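Local coordinates for purine nucleoside phosphorylase (PDB 5TBU), which catalyses the reversible phosphorolysis of purine nucleosides such as inosine and guanosine, releasing the free base and ribose 1-phosphate, at residues Asn117-Ile122 with Ala239-Ala244; Gly192-Asn197 with Gly220-Pro225; Pro101-Lys106 with Val227-His232; Gly121-Leu126 with Gly215-Gly220; Ile243-Ile248 with Glu260-Val265. All coordinates share one frame; numbering follows the deposited sequence.

Contact 1. Residues Asn117-Ile122 with Ala239-Ala244; sequences NLAGGI and AVSLIA. With HPA (hypoxanthine), chain B.
In the central mixed beta sheet of the nucleoside phosphorylase fold, strands 112-121 and 236-246 run parallel, and their ends, at Ala119-Gly120 and Ala244, line the base site; Asn117, Leu118 and Ala119 pair with Ser241, Leu242 and Ile243. Backbone bonds alternate across the pair: Asn117 N gives to Val240 O, Leu242 N to Asn117 O (2.8 Å), Ala119 N to Leu242 O, and Ala244 N to Ala119 O (3.0 Å). The strands nonetheless diverge by 53°, a strong twist. On one face the two leucines lie side by side, Leu118 CD1 against Leu242 CD2 at 3.6 Å. On the other, polar groups meet: the Asn117 carboxamide is swung between its N and carbonyl carbon (chi1 59°), which brings its amide nitrogen over to the serine hydroxyl, while OD1 is hydrogen-bonded to Thr223 OG1. Hypoxanthine rests here, with Ala119 C 3.5 Å from its N3 and Ala244 CB 3.8 Å from its C2. Gly120 N, bonded to Val219, packs 3.6 Å from C5 of hypoxanthine. The buried amide is fixed by Asn117 ND2 donating to Ser241 OG at 2.7 Å, with the Ser241 hydroxyl oxygen 19° off the Asn117 amide plane.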
# COMPACT_ATOMS: atom_id res chain seq x y z
N ASN A 117 13.49 11.34 14.93
CA ASN A 117 13.29 9.91 14.74
C ASN A 117 14.62 9.25 14.42
O ASN A 117 15.61 9.91 14.10
CB ASN A 117 12.26 9.62 13.63
CG ASN A 117 12.67 10.20 12.28
OD1 ASN A 117 12.13 11.23 11.85
ND2 ASN A 117 13.61 9.56 11.61
N LEU A 118 14.63 7.92 14.52
CA LEU A 118 15.74 7.09 14.07
C LEU A 118 15.39 6.53 12.69
O LEU A 118 14.23 6.21 12.42
CB LEU A 118 16.01 5.94 15.05
CG LEU A 118 16.77 6.20 16.36
CD1 LEU A 118 18.12 6.84 16.08
CD2 LEU A 118 15.96 7.04 17.34
N ALA A 119 16.40 6.40 11.83
CA ALA A 119 16.16 5.93 10.47
C ALA A 119 17.46 5.41 9.88
O ALA A 119 18.54 5.54 10.47
CB ALA A 119 15.56 7.05 9.61
N GLY A 120 17.34 4.82 8.69
CA GLY A 120 18.48 4.30 7.96
C GLY A 120 18.85 5.19 6.79
O GLY A 120 18.00 5.85 6.19
N GLY A 121 20.14 5.21 6.47
CA GLY A 121 20.65 6.04 5.39
C GLY A 121 20.68 5.29 4.07
O GLY A 121 21.11 4.14 4.00
N ILE A 122 20.21 5.96 3.02
CA ILE A 122 20.26 5.44 1.66
C ILE A 122 21.31 6.18 0.83
O ILE A 122 22.13 5.55 0.16
CB ILE A 122 18.87 5.51 0.98
CG1 ILE A 122 17.83 4.75 1.81
CG2 ILE A 122 18.93 4.94 -0.42
CD1 ILE A 122 18.12 3.26 1.93
N ALA A 239 11.46 18.42 11.16
CA ALA A 239 11.68 16.99 11.32
C ALA A 239 13.15 16.67 11.09
O ALA A 239 13.72 17.04 10.06
CB ALA A 239 10.81 16.19 10.34
N VAL A 240 13.75 15.96 12.04
CA VAL A 240 15.17 15.62 12.00
C VAL A 240 15.31 14.11 12.20
O VAL A 240 14.76 13.55 13.16
CB VAL A 240 15.97 16.38 13.08
CG1 VAL A 240 17.45 16.02 13.00
CG2 VAL A 240 15.77 17.88 12.94
N SER A 241 16.04 13.46 11.30
CA SER A 241 16.33 12.04 11.40
C SER A 241 17.77 11.83 11.87
O SER A 241 18.69 12.49 11.39
CB SER A 241 16.13 11.33 10.06
OG SER A 241 14.76 11.11 9.79
N LEU A 242 17.94 10.90 12.80
CA LEU A 242 19.26 10.44 13.21
C LEU A 242 19.57 9.15 12.48
O LEU A 242 18.83 8.16 12.60
CB LEU A 242 19.32 10.23 14.73
CG LEU A 242 20.59 9.57 15.26
CD1 LEU A 242 21.83 10.34 14.84
CD2 LEU A 242 20.52 9.45 16.77
N ILE A 243 20.66 9.15 11.71
CA ILE A 243 21.03 7.99 10.91
C ILE A 243 21.72 6.97 11.81
O ILE A 243 22.80 7.23 12.35
CB ILE A 243 21.94 8.39 9.74
CG1 ILE A 243 21.30 9.51 8.92
CG2 ILE A 243 22.24 7.18 8.86
CD1 ILE A 243 19.95 9.14 8.35
N ALA A 244 21.11 5.80 11.96
CA ALA A 244 21.70 4.72 12.73
C ALA A 244 22.66 3.86 11.92
O ALA A 244 23.59 3.28 12.48
CB ALA A 244 20.60 3.83 13.32
N1 HPA B . 18.17 1.57 10.60
C2 HPA B . 17.53 2.25 11.62
N3 HPA B . 16.19 2.58 11.51
C4 HPA B . 15.50 2.23 10.40
C5 HPA B . 16.12 1.55 9.36
C6 HPA B . 17.47 1.22 9.46
O6 HPA B . 18.05 0.69 8.52
N7 HPA B . 15.20 1.35 8.39
C8 HPA B . 14.03 1.88 8.81
N9 HPA B . 14.21 2.42 10.03

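Contact 2. Residues Gly192-Asn197 with Gly220-Pro225; sequences GVYAFN and GMSTVP. With HPA (hypoxanthine), chain B.
Tyr194 OH is the polar atom on which this contact turns: Ser222 N donates to it at 3.2 Å along a nearly straight path (167°), and a water bonded to it at 2.6 Å lies at the ring edge, in the ring plane. The same water also bonds Ser222 OG, so the phenol and the serine are joined twice, once directly and once through solvent. With CG anti to its backbone N (chi1 179°), the tyrosine extends from its strand across to the loop 221-223, and on the way its CD1 packs on Val224 CG2. The hydroxyl oxygen sits close to Gly220, whose lack of a side chain leaves room for it.

Phe196, two residues on, packs on Val224 as well, chiefly at CB and CG1. Gly220 O lies in the plane of the Phe196 ring at the edge, Phe196 CD2 is 3.8 Å from Val224 CB, and Phe196 CE2 reaches Pro225 CD at 3.6 Å, so the first turn of helix 224-232 is wedged against the aromatic pair. Backbone bonds from Gly220 N to Ala195 O (3.0 Å) and from Asn197 N to Gly220 O (2.9 Å) add a parallel bridge. Met221 CE meanwhile touches hypoxanthine C8 at 3.8 Å. A short strand leading through a three-residue loop into a helix N terminus, with its glycine and methionine beside the ligand, forms one wall of the purine site.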
# COMPACT_ATOMS: atom_id res chain seq x y z
N GLY A 192 17.79 16.02 3.23
CA GLY A 192 17.45 14.88 2.40
C GLY A 192 15.96 14.62 2.37
O GLY A 192 15.17 15.22 3.10
N VAL A 193 15.59 13.69 1.49
CA VAL A 193 14.21 13.27 1.29
C VAL A 193 13.97 12.00 2.09
O VAL A 193 14.77 11.05 2.03
CB VAL A 193 13.90 13.04 -0.20
CG1 VAL A 193 12.47 12.57 -0.39
CG2 VAL A 193 14.16 14.32 -0.99
N TYR A 194 12.87 11.97 2.85
CA TYR A 194 12.56 10.89 3.77
C TYR A 194 11.54 9.95 3.14
O TYR A 194 10.45 10.39 2.75
CB TYR A 194 12.04 11.47 5.08
CG TYR A 194 11.65 10.47 6.14
CD1 TYR A 194 10.37 9.92 6.17
CD2 TYR A 194 12.54 10.10 7.13
CE1 TYR A 194 10.00 9.01 7.14
CE2 TYR A 194 12.18 9.19 8.12
CZ TYR A 194 10.91 8.65 8.11
OH TYR A 194 10.54 7.75 9.09
N ALA A 195 11.87 8.67 3.06
CA ALA A 195 10.94 7.66 2.55
C ALA A 195 10.24 6.97 3.72
O ALA A 195 10.88 6.58 4.70
CB ALA A 195 11.67 6.63 1.69
N PHE A 196 8.92 6.83 3.60
CA PHE A 196 8.10 6.22 4.64
C PHE A 196 7.90 4.74 4.31
O PHE A 196 7.12 4.41 3.41
CB PHE A 196 6.76 6.94 4.78
CG PHE A 196 5.90 6.44 5.90
CD1 PHE A 196 6.44 5.72 6.96
CD2 PHE A 196 4.53 6.67 5.90
CE1 PHE A 196 5.64 5.26 7.99
CE2 PHE A 196 3.73 6.21 6.93
CZ PHE A 196 4.29 5.50 7.97
N ASN A 197 8.60 3.87 5.03
CA ASN A 197 8.36 2.43 5.01
C ASN A 197 7.45 2.08 6.17
O ASN A 197 7.78 2.37 7.33
CB ASN A 197 9.68 1.67 5.10
CG ASN A 197 9.49 0.17 5.31
OD1 ASN A 197 8.45 -0.39 4.97
ND2 ASN A 197 10.50 -0.48 5.87
N GLY A 220 12.54 5.50 7.00
CA GLY A 220 12.16 5.23 8.37
C GLY A 220 10.71 4.78 8.43
O GLY A 220 10.03 4.70 7.41
N MET A 221 10.24 4.52 9.65
CA MET A 221 8.92 3.91 9.85
C MET A 221 7.94 4.82 10.59
O MET A 221 6.98 4.33 11.18
CB MET A 221 9.06 2.59 10.61
CG MET A 221 10.09 1.62 10.04
SD MET A 221 10.17 0.09 11.01
CE MET A 221 11.62 -0.70 10.31
N SER A 222 8.16 6.14 10.57
CA SER A 222 7.31 7.03 11.35
C SER A 222 7.33 8.42 10.73
O SER A 222 7.67 8.58 9.55
CB SER A 222 7.77 7.04 12.82
OG SER A 222 9.07 7.58 12.94
N THR A 223 6.92 9.42 11.52
CA THR A 223 7.04 10.85 11.22
C THR A 223 6.05 11.33 10.16
O THR A 223 5.29 12.28 10.41
CB THR A 223 8.47 11.19 10.80
OG1 THR A 223 9.37 10.89 11.88
CG2 THR A 223 8.59 12.67 10.46
N VAL A 224 6.04 10.69 8.99
CA VAL A 224 5.18 11.17 7.89
C VAL A 224 3.71 11.25 8.29
O VAL A 224 3.06 12.24 7.92
CB VAL A 224 5.43 10.33 6.63
CG1 VAL A 224 4.31 10.52 5.62
CG2 VAL A 224 6.77 10.70 6.00
N PRO A 225 3.12 10.29 9.00
CA PRO A 225 1.73 10.48 9.44
C PRO A 225 1.53 11.72 10.29
O PRO A 225 0.55 12.45 10.09
CB PRO A 225 1.43 9.20 10.23
CG PRO A 225 2.33 8.18 9.63
CD PRO A 225 3.59 8.92 9.29
N1 HPA B . 18.17 1.57 10.60
C2 HPA B . 17.53 2.25 11.62
N3 HPA B . 16.19 2.58 11.51
C4 HPA B . 15.50 2.23 10.40
C5 HPA B . 16.12 1.55 9.36
C6 HPA B . 17.47 1.22 9.46
O6 HPA B . 18.05 0.69 8.52
N7 HPA B . 15.20 1.35 8.39
C8 HPA B . 14.03 1.88 8.81
N9 HPA B . 14.21 2.42 10.03
O HOH W 1 11.66 7.28 11.39

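Contact 3. Residues Pro101-Lys106 with Val227-His232; sequences PIRVMK and VIIACH. With DMS (dimethyl sulfoxide), chain D.
Arg103 reaches from helix 95-108 toward helix 224-232. From CB its chain runs extended to NE, crossing Ile229 at about a right angle; CG lies 4.0 Å from Ile229 CG2, and NE passes the same methyl. At NE the polar part begins: it donates to a water at 2.9 Å that lies in the guanidinium plane, and that water in turn donates to Ile229 O and bonds His232 ND1 at 2.6 Å. Farther out, NH2 stands 3.5 Å from His232 ND1, with the guanidinium and imidazole planes 40° apart. NH1 ends the chain on the oxygen of a dimethyl sulfoxide, probably from the crystallisation liquor, at 2.9 Å, and also bonds Ala7 O.

Next to it in the helix, Ile102 CG2 meets Ile229 CG2 at 3.7 Å and nears Ala230, giving the helices, 9.5 Å apart at the axes and crossing at -31°, their apolar seam. The contact thus sets an apolar isoleucine contact beside a buried, water-mediated polar cluster. Because one water collects an arginine N-H, a backbone carbonyl and an imidazole nitrogen, it helps to orient both side chains, as do weak bonds from His232 NE2 to Pro159 O and Asn153 OD1; the neighbouring guanidinium would probably disfavour a protonated His232.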
# COMPACT_ATOMS: atom_id res chain seq x y z
N PRO A 101 -4.08 12.91 18.89
CA PRO A 101 -3.17 13.70 19.74
C PRO A 101 -2.64 14.96 19.06
O PRO A 101 -2.47 15.99 19.73
CB PRO A 101 -2.04 12.71 20.06
CG PRO A 101 -2.66 11.37 19.91
CD PRO A 101 -3.61 11.51 18.76
N ILE A 102 -2.36 14.91 17.76
CA ILE A 102 -1.87 16.10 17.06
C ILE A 102 -2.98 17.14 16.95
O ILE A 102 -2.74 18.34 17.12
CB ILE A 102 -1.30 15.72 15.68
CG1 ILE A 102 -0.06 14.84 15.84
CG2 ILE A 102 -0.96 16.97 14.89
CD1 ILE A 102 -0.25 13.43 15.35
N ARG A 103 -4.21 16.70 16.68
CA ARG A 103 -5.32 17.65 16.60
C ARG A 103 -5.68 18.19 17.98
O ARG A 103 -6.16 19.33 18.08
CB ARG A 103 -6.52 16.99 15.93
CG ARG A 103 -6.28 16.74 14.44
CD ARG A 103 -7.42 16.03 13.76
NE ARG A 103 -7.22 16.00 12.31
CZ ARG A 103 -7.94 15.27 11.47
NH1 ARG A 103 -8.92 14.50 11.92
NH2 ARG A 103 -7.68 15.31 10.17
N VAL A 104 -5.44 17.42 19.04
CA VAL A 104 -5.58 17.97 20.38
C VAL A 104 -4.50 19.01 20.64
O VAL A 104 -4.76 20.06 21.25
CB VAL A 104 -5.55 16.84 21.43
CG1 VAL A 104 -5.41 17.42 22.83
CG2 VAL A 104 -6.82 16.01 21.34
N MET A 105 -3.27 18.76 20.16
CA MET A 105 -2.23 19.77 20.22
C MET A 105 -2.67 21.06 19.54
O MET A 105 -2.43 22.16 20.05
CB MET A 105 -0.94 19.26 19.56
CG MET A 105 -0.08 18.36 20.42
SD MET A 105 1.46 17.96 19.56
CE MET A 105 2.32 17.02 20.82
N LYS A 106 -3.32 20.93 18.38
CA LYS A 106 -3.80 22.11 17.66
C LYS A 106 -4.81 22.89 18.49
O LYS A 106 -4.74 24.12 18.57
CB LYS A 106 -4.41 21.69 16.32
CG LYS A 106 -5.12 22.81 15.58
CD LYS A 106 -4.14 23.83 15.03
CE LYS A 106 -4.88 24.91 14.25
NZ LYS A 106 -3.96 25.75 13.44
N VAL A 227 3.39 14.47 10.35
CA VAL A 227 3.62 15.67 9.54
C VAL A 227 2.38 16.01 8.72
O VAL A 227 2.01 17.18 8.59
CB VAL A 227 4.85 15.47 8.64
CG1 VAL A 227 5.00 16.63 7.67
CG2 VAL A 227 6.11 15.33 9.49
N ILE A 228 1.72 14.99 8.16
CA ILE A 228 0.56 15.23 7.32
C ILE A 228 -0.60 15.78 8.15
O ILE A 228 -1.30 16.71 7.73
CB ILE A 228 0.17 13.94 6.57
CG1 ILE A 228 1.23 13.62 5.51
CG2 ILE A 228 -1.20 14.08 5.93
CD1 ILE A 228 0.94 12.36 4.72
N ILE A 229 -0.83 15.21 9.34
CA ILE A 229 -1.90 15.71 10.20
C ILE A 229 -1.60 17.14 10.64
O ILE A 229 -2.51 17.99 10.71
CB ILE A 229 -2.10 14.78 11.41
CG1 ILE A 229 -2.53 13.38 10.95
CG2 ILE A 229 -3.13 15.37 12.38
CD1 ILE A 229 -3.86 13.35 10.20
N ALA A 230 -0.34 17.44 10.94
CA ALA A 230 0.04 18.79 11.34
C ALA A 230 -0.11 19.77 10.19
O ALA A 230 -0.69 20.85 10.35
CB ALA A 230 1.47 18.80 11.88
N CYS A 231 0.40 19.41 9.01
CA CYS A 231 0.26 20.27 7.84
C CYS A 231 -1.21 20.45 7.46
O CYS A 231 -1.58 21.51 6.94
CB CYS A 231 1.04 19.68 6.66
SG CYS A 231 0.96 20.65 5.14
N HIS A 232 -2.04 19.44 7.72
CA HIS A 232 -3.47 19.54 7.40
C HIS A 232 -4.13 20.68 8.17
O HIS A 232 -4.93 21.43 7.61
CB HIS A 232 -4.15 18.20 7.69
CG HIS A 232 -5.63 18.19 7.40
ND1 HIS A 232 -6.58 18.16 8.40
CD2 HIS A 232 -6.31 18.17 6.23
CE1 HIS A 232 -7.78 18.14 7.86
NE2 HIS A 232 -7.65 18.15 6.54
S DMS D . -8.25 11.54 9.36
O DMS D . -9.35 12.41 9.90
C1 DMS D . -7.48 10.63 10.72
C2 DMS D . -8.97 10.14 8.47
O HOH W 2 -5.53 17.74 10.72

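Contact 4. Residues Gly121-Leu126 with Gly215-Gly220; sequences GINRKL and GCDVVG. With HPA (hypoxanthine), chain B.
Asp217 O takes two backbone N-H groups from the loop that follows strand 112-121: Ile122 N at 2.8 Å and Asn123 N at 3.1 Å. Both approach from the same face of the carbonyl, the first 36° out of its plane and the second less tilted. Alongside runs a side-chain bond, Asn123 ND2 to Asp217 OD1 at 3.0 Å, with the oxygen in the amide plane but met from above the plane of its carboxylate. The two side chains point the same way, and their flat groups are turned 38° apart.

Ile122 CG2 lies 3.3 Å from Cys216 O, a methyl against a carbonyl. Apolar pairs flank this polar centre: Ile122 CD1 meets Val219 CG1 at 3.9 Å, and Leu126 CD1 packs on Val218 CG2 at 3.6 Å, crossing it at about a right angle. Gly121 and Val218 form an antiparallel non-hydrogen-bonded pair.

Second-shell bonds position the asparagine. Its OD1 accepts from Lys125 N at 2.9 Å, an Asx turn, within the type I turn from Asn123 to Leu126. Val193 N, on strand 189-196, binds the other carboxylate oxygen, Asp217 OD2. On the ligand side, Val219 O comes close to hypoxanthine C8. With each carboxylate oxygen receiving an N-H, and Lys125 nearby though not in contact, Asp217 is probably ionised; its carbonyl and carboxylate together tie the loop to the start of strand 218-220, beside the base.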
# COMPACT_ATOMS: atom_id res chain seq x y z
N GLY A 121 20.14 5.21 6.47
CA GLY A 121 20.65 6.04 5.39
C GLY A 121 20.68 5.29 4.07
O GLY A 121 21.11 4.14 4.00
N ILE A 122 20.21 5.96 3.02
CA ILE A 122 20.26 5.44 1.66
C ILE A 122 21.31 6.18 0.83
O ILE A 122 22.13 5.55 0.16
CB ILE A 122 18.87 5.51 0.98
CG1 ILE A 122 17.83 4.75 1.81
CG2 ILE A 122 18.93 4.94 -0.42
CD1 ILE A 122 18.12 3.26 1.93
N ASN A 123 21.28 7.51 0.85
CA ASN A 123 22.29 8.31 0.16
C ASN A 123 23.68 7.95 0.68
O ASN A 123 23.91 7.90 1.89
CB ASN A 123 22.01 9.80 0.37
CG ASN A 123 22.87 10.71 -0.50
OD1 ASN A 123 24.08 10.50 -0.63
ND2 ASN A 123 22.25 11.72 -1.09
N ARG A 124 24.61 7.69 -0.25
CA ARG A 124 25.93 7.23 0.14
C ARG A 124 26.70 8.27 0.96
O ARG A 124 27.70 7.92 1.59
CB ARG A 124 26.75 6.84 -1.09
N LYS A 125 26.24 9.52 0.97
CA LYS A 125 26.87 10.56 1.77
C LYS A 125 26.48 10.51 3.24
O LYS A 125 27.07 11.23 4.04
CB LYS A 125 26.53 11.94 1.19
CG LYS A 125 25.18 12.48 1.64
CD LYS A 125 24.87 13.83 1.00
CE LYS A 125 23.64 14.47 1.63
NZ LYS A 125 22.52 14.68 0.67
N LEU A 126 25.52 9.66 3.61
CA LEU A 126 25.03 9.58 4.98
C LEU A 126 25.72 8.43 5.72
O LEU A 126 25.74 7.30 5.22
CB LEU A 126 23.52 9.39 5.01
CG LEU A 126 22.70 10.57 4.49
CD1 LEU A 126 21.21 10.29 4.61
CD2 LEU A 126 23.07 11.84 5.24
N GLY A 215 15.54 8.00 -5.58
CA GLY A 215 15.91 9.30 -5.07
C GLY A 215 15.70 9.50 -3.59
O GLY A 215 15.68 10.65 -3.13
N CYS A 216 15.54 8.42 -2.82
CA CYS A 216 15.34 8.54 -1.39
C CYS A 216 16.69 8.65 -0.69
O CYS A 216 17.62 7.90 -0.99
CB CYS A 216 14.56 7.34 -0.86
SG CYS A 216 12.98 7.04 -1.70
N ASP A 217 16.80 9.61 0.23
CA ASP A 217 18.03 9.75 0.99
C ASP A 217 17.97 9.01 2.32
O ASP A 217 18.97 8.44 2.76
CB ASP A 217 18.33 11.23 1.24
CG ASP A 217 18.47 12.03 -0.05
OD1 ASP A 217 19.28 11.64 -0.92
OD2 ASP A 217 17.75 13.04 -0.21
N VAL A 218 16.80 9.01 2.96
CA VAL A 218 16.59 8.39 4.26
C VAL A 218 15.30 7.57 4.20
O VAL A 218 14.38 7.89 3.44
CB VAL A 218 16.51 9.45 5.38
CG1 VAL A 218 16.57 8.81 6.75
CG2 VAL A 218 17.62 10.48 5.23
N VAL A 219 15.24 6.50 4.99
CA VAL A 219 14.05 5.66 5.10
C VAL A 219 13.79 5.35 6.57
O VAL A 219 14.72 5.01 7.31
CB VAL A 219 14.17 4.36 4.27
CG1 VAL A 219 15.42 3.58 4.67
CG2 VAL A 219 12.92 3.51 4.43
N GLY A 220 12.54 5.50 7.00
CA GLY A 220 12.16 5.23 8.37
C GLY A 220 10.71 4.78 8.43
O GLY A 220 10.03 4.70 7.41
N1 HPA B . 18.17 1.57 10.60
C2 HPA B . 17.53 2.25 11.62
N3 HPA B . 16.19 2.58 11.51
C4 HPA B . 15.50 2.23 10.40
C5 HPA B . 16.12 1.55 9.36
C6 HPA B . 17.47 1.22 9.46
O6 HPA B . 18.05 0.69 8.52
N7 HPA B . 15.20 1.35 8.39
C8 HPA B . 14.03 1.88 8.81
N9 HPA B . 14.21 2.42 10.03

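Contact 5. Residues Ile243-Ile248 with Glu260-Val265; sequences IANNSI and EKVLAV. With HPA (hypoxanthine), chain B.
Ala244, Val265 and Val262 carry most of this strand-to-helix packing, in which strand 236-246 of the phosphorylase sheet meets the long C-terminal helix 259-283 beside the bound hypoxanthine. The short axes stand 8.0 Å apart and run at 131° to one another. Ala244 is the centre of it: its CB faces the helix and sits 4.0 Å from Val262 CG1, while its carbonyl oxygen lies 3.6 Å from Val265 CG2. The two valines are three residues apart, so both fall on the helix face that covers the strand. Val265 lays its CG1 over Ile243 O as well.

The interface is small: valine methyls meet an alanine methyl and two backbone carbonyls. Val262 does double duty, since its CG2 also reaches hypoxanthine C2 at 3.6 Å, so protein packing and ligand packing share one methyl-bearing residue. The next residue along the strand supplies the polar recognition. With chi1 at 58° the Asn245 carboxamide is folded over its own backbone, toward the base; Asn245 ND2, bonded to Asp250 OD2, also donates to hypoxanthine O6 at 3.2 Å. The amide oxygen, Asn245 OD1, accepts from hypoxanthine N1 at 2.6 Å, nearly straight at 165°.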
# COMPACT_ATOMS: atom_id res chain seq x y z
N ILE A 243 20.66 9.15 11.71
CA ILE A 243 21.03 7.99 10.91
C ILE A 243 21.72 6.97 11.81
O ILE A 243 22.80 7.23 12.35
CB ILE A 243 21.94 8.39 9.74
CG1 ILE A 243 21.30 9.51 8.92
CG2 ILE A 243 22.24 7.18 8.86
CD1 ILE A 243 19.95 9.14 8.35
N ALA A 244 21.11 5.80 11.96
CA ALA A 244 21.70 4.72 12.73
C ALA A 244 22.66 3.86 11.92
O ALA A 244 23.59 3.28 12.48
CB ALA A 244 20.60 3.83 13.32
N ASN A 245 22.46 3.79 10.60
CA ASN A 245 23.28 2.96 9.72
C ASN A 245 22.92 3.30 8.29
O ASN A 245 21.86 3.87 8.01
CB ASN A 245 23.05 1.47 9.99
CG ASN A 245 21.59 1.07 9.82
OD1 ASN A 245 20.76 1.35 10.68
ND2 ASN A 245 21.28 0.42 8.70
N ASN A 246 23.82 2.94 7.38
CA ASN A 246 23.59 3.07 5.94
C ASN A 246 23.32 1.67 5.40
O ASN A 246 24.24 0.85 5.30
CB ASN A 246 24.78 3.71 5.24
CG ASN A 246 24.48 4.09 3.81
OD1 ASN A 246 24.33 3.22 2.94
ND2 ASN A 246 24.38 5.39 3.54
N SER A 247 22.06 1.40 5.04
CA SER A 247 21.69 0.06 4.59
C SER A 247 22.26 -0.27 3.22
O SER A 247 22.33 -1.45 2.87
CB SER A 247 20.17 -0.10 4.59
OG SER A 247 19.54 0.93 3.84
N ILE A 248 22.67 0.73 2.44
CA ILE A 248 23.34 0.45 1.18
C ILE A 248 24.75 -0.07 1.44
O ILE A 248 25.21 -1.03 0.80
CB ILE A 248 23.35 1.69 0.27
CG1 ILE A 248 21.92 2.06 -0.16
CG2 ILE A 248 24.23 1.47 -0.95
CD1 ILE A 248 21.26 1.01 -1.05
N GLU A 260 19.13 -3.30 18.58
CA GLU A 260 20.14 -3.05 19.61
C GLU A 260 21.21 -2.08 19.10
O GLU A 260 21.63 -1.18 19.83
CB GLU A 260 20.77 -4.36 20.06
CG GLU A 260 19.85 -5.27 20.87
CD GLU A 260 18.74 -5.88 20.04
OE1 GLU A 260 17.57 -5.44 20.16
OE2 GLU A 260 19.03 -6.80 19.24
N LYS A 261 21.65 -2.26 17.85
CA LYS A 261 22.61 -1.31 17.28
C LYS A 261 21.99 0.06 17.10
O LYS A 261 22.67 1.08 17.26
CB LYS A 261 23.13 -1.82 15.94
CG LYS A 261 23.90 -3.14 15.98
CD LYS A 261 24.55 -3.39 14.63
CE LYS A 261 24.62 -4.87 14.29
NZ LYS A 261 25.11 -5.08 12.90
N VAL A 262 20.69 0.12 16.77
CA VAL A 262 20.03 1.39 16.54
C VAL A 262 19.96 2.20 17.83
O VAL A 262 20.28 3.39 17.85
CB VAL A 262 18.64 1.17 15.93
CG1 VAL A 262 17.87 2.49 15.85
CG2 VAL A 262 18.76 0.54 14.55
N LEU A 263 19.56 1.55 18.93
CA LEU A 263 19.46 2.26 20.20
C LEU A 263 20.83 2.69 20.71
O LEU A 263 20.93 3.72 21.40
CB LEU A 263 18.75 1.39 21.24
CG LEU A 263 17.26 1.13 21.01
CD1 LEU A 263 16.69 0.25 22.11
CD2 LEU A 263 16.49 2.43 20.91
N ALA A 264 21.88 1.93 20.40
CA ALA A 264 23.22 2.33 20.80
C ALA A 264 23.64 3.62 20.11
O ALA A 264 24.33 4.46 20.71
CB ALA A 264 24.22 1.21 20.51
N VAL A 265 23.25 3.80 18.85
CA VAL A 265 23.53 5.05 18.16
C VAL A 265 22.73 6.19 18.78
O VAL A 265 23.23 7.31 18.92
CB VAL A 265 23.24 4.90 16.65
CG1 VAL A 265 23.42 6.24 15.94
CG2 VAL A 265 24.15 3.85 16.04
N1 HPA B . 18.17 1.57 10.60
C2 HPA B . 17.53 2.25 11.62
N3 HPA B . 16.19 2.58 11.51
C4 HPA B . 15.50 2.23 10.40
C5 HPA B . 16.12 1.55 9.36
C6 HPA B . 17.47 1.22 9.46
O6 HPA B . 18.05 0.69 8.52
N7 HPA B . 15.20 1.35 8.39
C8 HPA B . 14.03 1.88 8.81
N9 HPA B . 14.21 2.42 10.03

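How the contacts relate
From the N terminus, helix 95-108 opens contact 3, whose loop closes only at helix 224-232 and encloses contacts 2 and 4. Strand 112-121 follows and starts both contact 1 and contact 4; the second closes first, at strand 218-220, and crosses contact 2, which runs from strand 189-196 to 220-225. Contact 1 closes later, at strand 236-246, so it crosses contact 3 while contact 2 nests inside it. Contact 5 then begins where contact 1 ends and binds the C-terminal helix. Contacts 1, 2, 4 and 5 gather round the hypoxanthine, whereas contact 3 joins two helices on the other side of the chain's centre from contacts 1, 4 and 5.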